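PDB 2QR4: peptidase M3B, oligoendopeptidase F from Enterococcus faecium, which probably hydrolyses peptide bonds in oligopeptides, as a zinc-dependent metallopeptidase of family M3. Local coordinates for residues 52-57 / 76-81; 39-44 / 114-119; 279-284 / 481-486. All blocks are in the same frame, centred on the assembly; numbering follows the deposited sequence.

Contact 1: residues 52-57 / 76-81; sequences VIYVYA and RASSLF
The CA atoms of Tyr54 and Ala77 are the nearest across the segments, 5.3 Å apart, where helix segments 52-57 and 76-81 run antiparallel at 152° with their axes approaching to 8.9 Å. Two alanines meet here: Ala57 CB and Ala77 CB are 3.7 Å apart, and Ile53 adds its CG2 branch against the same Ala77 methyl. Further out on this side, Ile53 CD1 approaches Leu80 CD1 more distantly, at 4.4 Å. On the Tyr54 side aromatic rings take over. Both Tyr54 and Phe81 carry CG anti to the backbone N, and their side chains cross at about a right angle, yet the rings themselves form an offset stack, centroids 5.0 Å apart and planes 24° from parallel. The overlap is rim over rim: Phe81 CD2 lies above one Tyr54 face, displaced from its centre, and Tyr54 CD1 also touches Phe81 CB at 4.1 Å. Near the plane of the tyrosine ring, Ser78 OG comes to 3.5 Å from the Tyr54 CE1 edge atom. That hydroxyl is hydrogen-bonded to the carbonyl of Tyr74 in its own helix, and no hydrogen bond crosses between the two segments. The pairing is thus pure packing within an antiparallel helical hairpin, built from the consecutive helices 33-63 and 68-87. Helix 4-18 lies against the aliphatic side, with Phe8 and Leu15 on Ile53 and Tyr12 on Leu80, while Glu144 of helix 143-160 touches Ser78.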
loop_
_atom_site.group_PDB
_atom_site.type_symbol
_atom_site.label_atom_id
_atom_site.label_comp_id
_atom_site.label_asym_id
_atom_site.label_seq_id
_atom_site.Cartn_x
_atom_site.Cartn_y
_atom_site.Cartn_z
ATOM N N VAL A 52 14.547 -15.202 11.009
ATOM C CA VAL A 52 13.868 -16.466 11.288
ATOM C C VAL A 52 12.465 -16.246 11.838
ATOM O O VAL A 52 11.504 -16.801 11.336
ATOM C CB VAL A 52 14.702 -17.331 12.278
ATOM C CG1 VAL A 52 13.838 -18.366 12.975
ATOM C CG2 VAL A 52 15.881 -17.994 11.556
ATOM N N ILE A 53 12.358 -15.427 12.876
ATOM C CA ILE A 53 11.074 -15.022 13.430
ATOM C C ILE A 53 10.201 -14.319 12.387
ATOM O O ILE A 53 9.011 -14.588 12.274
ATOM C CB ILE A 53 11.294 -14.063 14.608
ATOM C CG1 ILE A 53 12.093 -14.755 15.714
ATOM C CG2 ILE A 53 9.975 -13.523 15.147
ATOM C CD1 ILE A 53 12.523 -13.791 16.794
ATOM N N TYR A 54 10.784 -13.407 11.622
ATOM C CA TYR A 54 10.014 -12.746 10.581
ATOM C C TYR A 54 9.423 -13.743 9.557
ATOM O O TYR A 54 8.199 -13.827 9.382
ATOM C CB TYR A 54 10.850 -11.696 9.870
ATOM C CG TYR A 54 10.114 -11.064 8.721
ATOM C CD1 TYR A 54 9.290 -9.956 8.922
ATOM C CD2 TYR A 54 10.234 -11.578 7.429
ATOM C CE1 TYR A 54 8.627 -9.368 7.868
ATOM C CE2 TYR A 54 9.559 -11.002 6.373
ATOM C CZ TYR A 54 8.754 -9.900 6.601
ATOM O OH TYR A 54 8.079 -9.333 5.552
ATOM N N VAL A 55 10.301 -14.482 8.886
ATOM C CA VAL A 55 9.898 -15.487 7.911
ATOM C C VAL A 55 8.801 -16.404 8.463
ATOM O O VAL A 55 7.813 -16.690 7.783
ATOM C CB VAL A 55 11.117 -16.316 7.446
ATOM C CG1 VAL A 55 10.690 -17.676 6.895
ATOM C CG2 VAL A 55 11.927 -15.527 6.429
ATOM N N TYR A 56 8.955 -16.832 9.707
ATOM C CA TYR A 56 7.967 -17.703 10.330
ATOM C C TYR A 56 6.597 -17.048 10.476
ATOM O O TYR A 56 5.569 -17.660 10.169
ATOM C CB TYR A 56 8.436 -18.162 11.706
ATOM C CG TYR A 56 7.392 -18.976 12.435
ATOM C CD1 TYR A 56 6.961 -20.200 11.924
ATOM C CD2 TYR A 56 6.828 -18.524 13.627
ATOM C CE1 TYR A 56 6.002 -20.960 12.584
ATOM C CE2 TYR A 56 5.871 -19.282 14.303
ATOM C CZ TYR A 56 5.461 -20.498 13.773
ATOM O OH TYR A 56 4.510 -21.260 14.421
ATOM N N ALA A 57 6.583 -15.816 10.969
ATOM C CA ALA A 57 5.330 -15.120 11.191
ATOM C C ALA A 57 4.651 -14.800 9.860
ATOM O O ALA A 57 3.427 -14.841 9.750
ATOM C CB ALA A 57 5.570 -13.858 11.979
ATOM N N ARG A 76 3.803 -7.601 14.760
ATOM C CA ARG A 76 4.845 -7.461 15.781
ATOM C C ARG A 76 6.202 -7.881 15.224
ATOM O O ARG A 76 7.216 -7.244 15.508
ATOM C CB ARG A 76 4.502 -8.234 17.069
ATOM C CG ARG A 76 3.299 -7.667 17.804
ATOM C CD ARG A 76 3.076 -8.284 19.176
ATOM N NE ARG A 76 2.434 -7.325 20.086
ATOM C CZ ARG A 76 1.138 -7.320 20.420
ATOM N NH1 ARG A 76 0.680 -6.390 21.257
ATOM N NH2 ARG A 76 0.294 -8.232 19.931
ATOM N N ALA A 77 6.223 -8.919 14.392
ATOM C CA ALA A 77 7.488 -9.403 13.829
ATOM C C ALA A 77 8.048 -8.464 12.779
ATOM O O ALA A 77 9.268 -8.342 12.645
ATOM C CB ALA A 77 7.349 -10.828 13.273
ATOM N N SER A 78 7.169 -7.784 12.044
ATOM C CA SER A 78 7.640 -6.782 11.082
ATOM C C SER A 78 8.282 -5.595 11.780
ATOM O O SER A 78 9.348 -5.148 11.365
ATOM C CB SER A 78 6.536 -6.318 10.131
ATOM O OG SER A 78 6.076 -7.421 9.370
ATOM N N SER A 79 7.651 -5.093 12.844
ATOM C CA SER A 79 8.232 -3.976 13.597
ATOM C C SER A 79 9.607 -4.343 14.134
ATOM O O SER A 79 10.529 -3.557 14.028
ATOM C CB SER A 79 7.340 -3.546 14.762
ATOM O OG SER A 79 6.069 -3.184 14.301
ATOM N N LEU A 80 9.727 -5.541 14.707
ATOM C CA LEU A 80 10.995 -6.028 15.266
ATOM C C LEU A 80 12.050 -6.063 14.174
ATOM O O LEU A 80 13.173 -5.620 14.381
ATOM C CB LEU A 80 10.832 -7.451 15.803
ATOM C CG LEU A 80 11.569 -7.984 17.044
ATOM C CD1 LEU A 80 11.999 -9.395 16.774
ATOM C CD2 LEU A 80 12.750 -7.141 17.472
ATOM N N PHE A 81 11.677 -6.593 13.010
ATOM C CA PHE A 81 12.608 -6.726 11.891
ATOM C C PHE A 81 13.149 -5.373 11.441
ATOM O O PHE A 81 14.362 -5.193 11.321
ATOM C CB PHE A 81 11.948 -7.439 10.717
ATOM C CG PHE A 81 12.920 -7.954 9.703
ATOM C CD1 PHE A 81 14.020 -8.708 10.097
ATOM C CD2 PHE A 81 12.742 -7.693 8.359
ATOM C CE1 PHE A 81 14.926 -9.191 9.160
ATOM C CE2 PHE A 81 13.643 -8.178 7.414
ATOM C CZ PHE A 81 14.731 -8.929 7.813
#

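Contact 2: residues 39-44 / 114-119; sequences AIEFVL and EVYRHY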
loop_
_atom_site.group_PDB
_atom_site.type_symbol
_atom_site.label_atom_id
_atom_site.label_comp_id
_atom_site.label_asym_id
_atom_site.label_seq_id
_atom_site.Cartn_x
_atom_site.Cartn_y
_atom_site.Cartn_z
ATOM N N ALA A 39 32.193 -7.519 15.707
ATOM C CA ALA A 39 31.082 -6.809 15.072
ATOM C C ALA A 39 30.308 -7.700 14.096
ATOM O O ALA A 39 29.081 -7.758 14.131
ATOM C CB ALA A 39 31.587 -5.544 14.361
ATOM N N ILE A 40 31.032 -8.388 13.221
ATOM C CA ILE A 40 30.409 -9.289 12.266
ATOM C C ILE A 40 29.620 -10.359 13.003
ATOM O O ILE A 40 28.510 -10.697 12.613
ATOM C CB ILE A 40 31.461 -9.992 11.398
ATOM C CG1 ILE A 40 32.082 -9.005 10.417
ATOM C CG2 ILE A 40 30.824 -11.119 10.634
ATOM C CD1 ILE A 40 33.391 -9.448 9.872
ATOM N N GLU A 41 30.207 -10.897 14.068
ATOM C CA GLU A 41 29.543 -11.925 14.851
ATOM C C GLU A 41 28.264 -11.396 15.454
ATOM O O GLU A 41 27.241 -12.078 15.444
ATOM C CB GLU A 41 30.457 -12.447 15.951
ATOM C CG GLU A 41 31.448 -13.443 15.445
ATOM C CD GLU A 41 32.579 -13.676 16.424
ATOM O OE1 GLU A 41 32.649 -12.935 17.428
ATOM O OE2 GLU A 41 33.397 -14.593 16.184
ATOM N N PHE A 42 28.323 -10.172 15.965
ATOM C CA PHE A 42 27.167 -9.579 16.589
ATOM C C PHE A 42 26.042 -9.354 15.586
ATOM O O PHE A 42 24.923 -9.822 15.816
ATOM C CB PHE A 42 27.497 -8.262 17.302
ATOM C CG PHE A 42 26.268 -7.491 17.716
ATOM C CD1 PHE A 42 25.611 -7.795 18.900
ATOM C CD2 PHE A 42 25.745 -6.491 16.898
ATOM C CE1 PHE A 42 24.462 -7.107 19.282
ATOM C CE2 PHE A 42 24.583 -5.784 17.269
ATOM C CZ PHE A 42 23.939 -6.095 18.454
ATOM N N VAL A 43 26.306 -8.648 14.483
ATOM C CA VAL A 43 25.172 -8.273 13.644
ATOM C C VAL A 43 24.576 -9.465 12.913
ATOM O O VAL A 43 23.377 -9.520 12.709
ATOM C CB VAL A 43 25.393 -7.058 12.666
ATOM C CG1 VAL A 43 26.405 -6.055 13.196
ATOM C CG2 VAL A 43 25.739 -7.529 11.289
ATOM N N LEU A 44 25.402 -10.424 12.527
ATOM C CA LEU A 44 24.881 -11.584 11.829
ATOM C C LEU A 44 23.997 -12.394 12.765
ATOM O O LEU A 44 22.975 -12.929 12.367
ATOM C CB LEU A 44 26.023 -12.440 11.267
ATOM C CG LEU A 44 26.197 -12.393 9.739
ATOM C CD1 LEU A 44 25.572 -11.159 9.096
ATOM C CD2 LEU A 44 27.658 -12.520 9.354
ATOM N N GLU A 114 37.872 -16.176 8.310
ATOM C CA GLU A 114 37.703 -16.938 7.083
ATOM C C GLU A 114 36.276 -17.485 6.972
ATOM O O GLU A 114 35.765 -17.690 5.876
ATOM C CB GLU A 114 38.740 -18.064 7.006
ATOM C CG GLU A 114 39.176 -18.427 5.587
ATOM C CD GLU A 114 39.750 -17.245 4.800
ATOM O OE1 GLU A 114 40.579 -16.479 5.340
ATOM O OE2 GLU A 114 39.375 -17.093 3.620
ATOM N N VAL A 115 35.628 -17.691 8.114
ATOM C CA VAL A 115 34.264 -18.209 8.132
ATOM C C VAL A 115 33.290 -17.233 7.485
ATOM O O VAL A 115 32.216 -17.637 7.033
ATOM C CB VAL A 115 33.782 -18.495 9.570
ATOM C CG1 VAL A 115 32.370 -19.019 9.558
ATOM C CG2 VAL A 115 34.708 -19.490 10.262
ATOM N N TYR A 116 33.670 -15.954 7.439
ATOM C CA TYR A 116 32.800 -14.914 6.909
ATOM C C TYR A 116 33.280 -14.314 5.590
ATOM O O TYR A 116 32.663 -13.380 5.073
ATOM C CB TYR A 116 32.637 -13.786 7.937
ATOM C CG TYR A 116 32.001 -14.241 9.219
ATOM C CD1 TYR A 116 32.756 -14.387 10.376
ATOM C CD2 TYR A 116 30.650 -14.546 9.272
ATOM C CE1 TYR A 116 32.179 -14.819 11.557
ATOM C CE2 TYR A 116 30.063 -14.983 10.448
ATOM C CZ TYR A 116 30.835 -15.114 11.585
ATOM O OH TYR A 116 30.261 -15.535 12.752
ATOM N N ARG A 117 34.376 -14.825 5.041
ATOM C CA ARG A 117 34.973 -14.147 3.894
ATOM C C ARG A 117 33.946 -13.944 2.775
ATOM O O ARG A 117 33.773 -12.830 2.279
ATOM C CB ARG A 117 36.250 -14.850 3.414
ATOM C CG ARG A 117 36.206 -15.471 2.025
ATOM C CD ARG A 117 37.510 -15.172 1.290
ATOM N NE ARG A 117 38.673 -15.328 2.165
ATOM C CZ ARG A 117 39.771 -14.577 2.105
ATOM N NH1 ARG A 117 40.775 -14.803 2.949
ATOM N NH2 ARG A 117 39.864 -13.596 1.215
ATOM N N HIS A 118 33.243 -15.011 2.417
ATOM C CA HIS A 118 32.203 -14.954 1.398
ATOM C C HIS A 118 31.137 -13.890 1.710
ATOM O O HIS A 118 30.583 -13.259 0.802
ATOM C CB HIS A 118 31.606 -16.354 1.186
ATOM C CG HIS A 118 30.110 -16.384 1.141
ATOM N ND1 HIS A 118 29.396 -16.161 -0.017
ATOM C CD2 HIS A 118 29.195 -16.631 2.109
ATOM C CE1 HIS A 118 28.103 -16.256 0.242
ATOM N NE2 HIS A 118 27.954 -16.541 1.525
ATOM N N TYR A 119 30.874 -13.664 2.993
ATOM C CA TYR A 119 29.927 -12.624 3.379
ATOM C C TYR A 119 30.540 -11.232 3.240
ATOM O O TYR A 119 29.896 -10.305 2.741
ATOM C CB TYR A 119 29.411 -12.853 4.797
ATOM C CG TYR A 119 28.649 -11.683 5.349
ATOM C CD1 TYR A 119 27.328 -11.451 4.975
ATOM C CD2 TYR A 119 29.250 -10.798 6.243
ATOM C CE1 TYR A 119 26.621 -10.362 5.477
ATOM C CE2 TYR A 119 28.556 -9.714 6.754
ATOM C CZ TYR A 119 27.239 -9.499 6.366
ATOM O OH TYR A 119 26.543 -8.419 6.870
#
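Leu44 reaches between Tyr116 and Tyr119, and the dense part of the contact is built on its two methyls and on Ile40 CG2. Leu44 CD2 sits over one face of the Tyr119 ring as a CH-pi contact, 4.0 Å from the centroid and 16° off the normal, and the same methyl is 3.6 Å from Tyr116 CE2. Leu44 CD1 lies over the far end of the Tyr119 ring, against CZ at 3.6 Å. One helical turn earlier, Ile40 carries CG2 anti to the backbone N, and this branch stands above the centre of the Tyr116 ring, 3.6 Å from its centroid. In this way the early part of helix 33-63 is packed against Tyr116, just ahead of helix 117-124, and Tyr119 in its first turn, an aliphatic-on-aromatic junction with the oligopeptidase F family region, in which no hydrogen bond joins the two segments. Phe91 of helix 91-95 touches both Ile40 and Tyr119. The looser side belongs to Glu41, partly exposed, whose chain crosses that of Tyr116 at about a right angle. Here the contact is made by an aliphatic carbon, Glu41 CG, at 3.6 Å from Tyr116 OH, while the chain runs on extended beyond CG.

Contact 3: residues 279-284 / 481-486; sequences LHMYDL and EEDPEI
His280 lies with its ring nearly coplanar with the carboxylate of Asp483, the planes 25° apart, although the two side chains cross at about a right angle. This lets His280 ND1 donate in the plane of its ring to the syn side of Asp483 OD1, a bond of 2.8 Å with an N-H...O angle of 161°. The other oxygen, Asp483 OD2, takes the backbone N-H of Met281 at 2.7 Å, so a buried carboxylate grips a side chain and the next peptide at once; these two N-H groups would be expected to steady its negative charge. The imidazole is also held from both faces. Glu481 lays its CB and CG over one, CB being 4.2 Å from the ring centroid, and Tyr282 OH stands 3.3 Å above the centre of the opposite one. Tyr282 in turn has His280 CB over its own ring; the Tyr282 CG sits in the crowded position between backbone N and carbonyl carbon (chi1 54°). A short backbone bond, Glu481 N to Leu279 O at 2.7 Å, ties the segments at their starts, and a water bridges Leu279 N and Glu481 OE1. Nearer the end of 481-486, selenomethionine Met281 brings CG to 3.8 Å from Ile486 CD1. The motif is a histidine-carboxylate pair clasping two loops of the M3 peptidase region. Asn472 of helix 461-476 packs on both Met281 and Ile486, while on helix 190-206 Arg190 and Arg193 form salt bridges with Asp283, the residue whose OD2 accepts His280 N.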
loop_
_atom_site.group_PDB
_atom_site.type_symbol
_atom_site.label_atom_id
_atom_site.label_comp_id
_atom_site.label_asym_id
_atom_site.label_seq_id
_atom_site.Cartn_x
_atom_site.Cartn_y
_atom_site.Cartn_z
ATOM N N LEU A 279 -11.283 -23.005 -28.783
ATOM C CA LEU A 279 -10.515 -23.272 -27.560
ATOM C C LEU A 279 -10.374 -22.015 -26.730
ATOM O O LEU A 279 -9.891 -20.992 -27.223
ATOM C CB LEU A 279 -9.108 -23.787 -27.895
ATOM C CG LEU A 279 -8.330 -24.439 -26.734
ATOM C CD1 LEU A 279 -8.969 -25.754 -26.280
ATOM C CD2 LEU A 279 -6.875 -24.687 -27.108
ATOM N N HIS A 280 -10.765 -22.084 -25.466
ATOM C CA HIS A 280 -10.682 -20.899 -24.616
ATOM C C HIS A 280 -9.710 -21.143 -23.459
ATOM O O HIS A 280 -9.365 -22.292 -23.153
ATOM C CB HIS A 280 -12.055 -20.555 -24.023
ATOM C CG HIS A 280 -13.118 -20.271 -25.035
ATOM N ND1 HIS A 280 -13.541 -18.992 -25.331
ATOM C CD2 HIS A 280 -13.868 -21.103 -25.801
ATOM C CE1 HIS A 280 -14.496 -19.047 -26.244
ATOM N NE2 HIS A 280 -14.709 -20.315 -26.550
HETATM N N MSE A 281 -9.297 -20.062 -22.797
HETATM C CA MSE A 281 -8.483 -20.182 -21.593
HETATM C C MSE A 281 -9.064 -21.223 -20.639
HETATM O O MSE A 281 -8.328 -22.023 -20.056
HETATM C CB MSE A 281 -8.297 -18.819 -20.903
HETATM C CG MSE A 281 -7.493 -17.786 -21.733
HETATM SE SE MSE A 281 -5.782 -18.490 -22.464
HETATM C CE MSE A 281 -4.859 -18.958 -20.800
ATOM N N TYR A 282 -10.385 -21.260 -20.505
ATOM C CA TYR A 282 -10.980 -22.189 -19.538
ATOM C C TYR A 282 -11.015 -23.638 -20.025
ATOM O O TYR A 282 -11.641 -24.500 -19.397
ATOM C CB TYR A 282 -12.371 -21.724 -19.102
ATOM C CG TYR A 282 -13.346 -21.458 -20.228
ATOM C CD1 TYR A 282 -13.944 -22.507 -20.928
ATOM C CD2 TYR A 282 -13.692 -20.159 -20.574
ATOM C CE1 TYR A 282 -14.864 -22.253 -21.960
ATOM C CE2 TYR A 282 -14.608 -19.894 -21.596
ATOM C CZ TYR A 282 -15.188 -20.940 -22.284
ATOM O OH TYR A 282 -16.078 -20.660 -23.302
ATOM N N ASP A 283 -10.341 -23.907 -21.142
ATOM C CA ASP A 283 -10.208 -25.286 -21.634
ATOM C C ASP A 283 -8.793 -25.856 -21.524
ATOM O O ASP A 283 -8.558 -26.983 -21.958
ATOM C CB ASP A 283 -10.633 -25.379 -23.104
ATOM C CG ASP A 283 -12.101 -25.085 -23.312
ATOM O OD1 ASP A 283 -12.927 -25.531 -22.476
ATOM O OD2 ASP A 283 -12.421 -24.410 -24.319
ATOM N N LEU A 284 -7.846 -25.093 -20.978
ATOM C CA LEU A 284 -6.432 -25.497 -21.072
ATOM C C LEU A 284 -5.936 -26.382 -19.933
ATOM O O LEU A 284 -4.822 -26.900 -19.999
ATOM C CB LEU A 284 -5.503 -24.279 -21.202
ATOM C CG LEU A 284 -5.787 -23.259 -22.309
ATOM C CD1 LEU A 284 -4.613 -22.320 -22.478
ATOM C CD2 LEU A 284 -6.108 -23.929 -23.625
ATOM N N GLU A 481 -8.936 -18.695 -28.288
ATOM C CA GLU A 481 -9.758 -17.480 -28.375
ATOM C C GLU A 481 -9.284 -16.428 -27.382
ATOM O O GLU A 481 -8.868 -16.763 -26.271
ATOM C CB GLU A 481 -11.237 -17.788 -28.126
ATOM C CG GLU A 481 -11.883 -18.601 -29.220
ATOM C CD GLU A 481 -11.628 -18.023 -30.597
ATOM O OE1 GLU A 481 -10.991 -18.720 -31.419
ATOM O OE2 GLU A 481 -12.057 -16.872 -30.849
ATOM N N GLU A 482 -9.337 -15.159 -27.790
ATOM C CA GLU A 482 -9.013 -14.052 -26.884
ATOM C C GLU A 482 -10.176 -13.804 -25.928
ATOM O O GLU A 482 -11.070 -13.026 -26.228
ATOM C CB GLU A 482 -8.678 -12.771 -27.668
ATOM C CG GLU A 482 -7.330 -12.830 -28.403
ATOM C CD GLU A 482 -7.064 -11.623 -29.302
ATOM O OE1 GLU A 482 -6.262 -11.751 -30.252
ATOM O OE2 GLU A 482 -7.649 -10.548 -29.062
ATOM N N ASP A 483 -10.174 -14.497 -24.796
ATOM C CA ASP A 483 -11.175 -14.288 -23.758
ATOM C C ASP A 483 -10.951 -12.921 -23.114
ATOM O O ASP A 483 -9.841 -12.606 -22.702
ATOM C CB ASP A 483 -11.052 -15.372 -22.681
ATOM C CG ASP A 483 -11.409 -16.766 -23.198
ATOM O OD1 ASP A 483 -12.561 -16.959 -23.660
ATOM O OD2 ASP A 483 -10.544 -17.674 -23.108
ATOM N N PRO A 484 -12.003 -12.100 -23.032
ATOM C CA PRO A 484 -11.843 -10.796 -22.372
ATOM C C PRO A 484 -11.446 -10.931 -20.906
ATOM O O PRO A 484 -10.747 -10.069 -20.362
ATOM C CB PRO A 484 -13.221 -10.123 -22.502
ATOM C CG PRO A 484 -14.149 -11.148 -23.084
ATOM C CD PRO A 484 -13.357 -12.338 -23.571
ATOM N N GLU A 485 -11.854 -12.019 -20.272
ATOM C CA GLU A 485 -11.586 -12.185 -18.851
ATOM C C GLU A 485 -10.090 -12.246 -18.563
ATOM O O GLU A 485 -9.626 -11.773 -17.522
ATOM C CB GLU A 485 -12.288 -13.433 -18.328
ATOM C CG GLU A 485 -13.824 -13.332 -18.292
ATOM C CD GLU A 485 -14.497 -13.704 -19.601
ATOM O OE1 GLU A 485 -13.802 -14.034 -20.589
ATOM O OE2 GLU A 485 -15.739 -13.679 -19.630
ATOM N N ILE A 486 -9.325 -12.810 -19.489
ATOM C CA ILE A 486 -7.927 -13.100 -19.194
ATOM C C ILE A 486 -7.064 -11.847 -19.194
ATOM O O ILE A 486 -5.915 -11.888 -18.790
ATOM C CB ILE A 486 -7.334 -14.139 -20.165
ATOM C CG1 ILE A 486 -6.246 -14.934 -19.457
ATOM C CG2 ILE A 486 -6.789 -13.476 -21.418
ATOM C CD1 ILE A 486 -6.806 -15.922 -18.449
HETATM O O HOH W 1 -10.163 -21.517 -31.285
#

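Overall arrangement
The three contacts lie in a largely helical peptidase. Contacts 1 and 2 share helix 33-63, with centres 22 Å apart and nearest atoms about 9 Å apart: the helix meets helix 68-87 in contact 1 and, from an earlier turn, the region leading into helix 117-124 in contact 2. Along the chain, both segments of contact 1 fall between the two of contact 2. Contact 3 comes later, within the M3 peptidase range, its centre 41 Å from that of contact 1 and 52 Å from that of contact 2, across the chain's centre from the latter. Contacts 1 and 2 are mainly apolar packing without hydrogen bonds across, contact 3 a largely polar junction of loops.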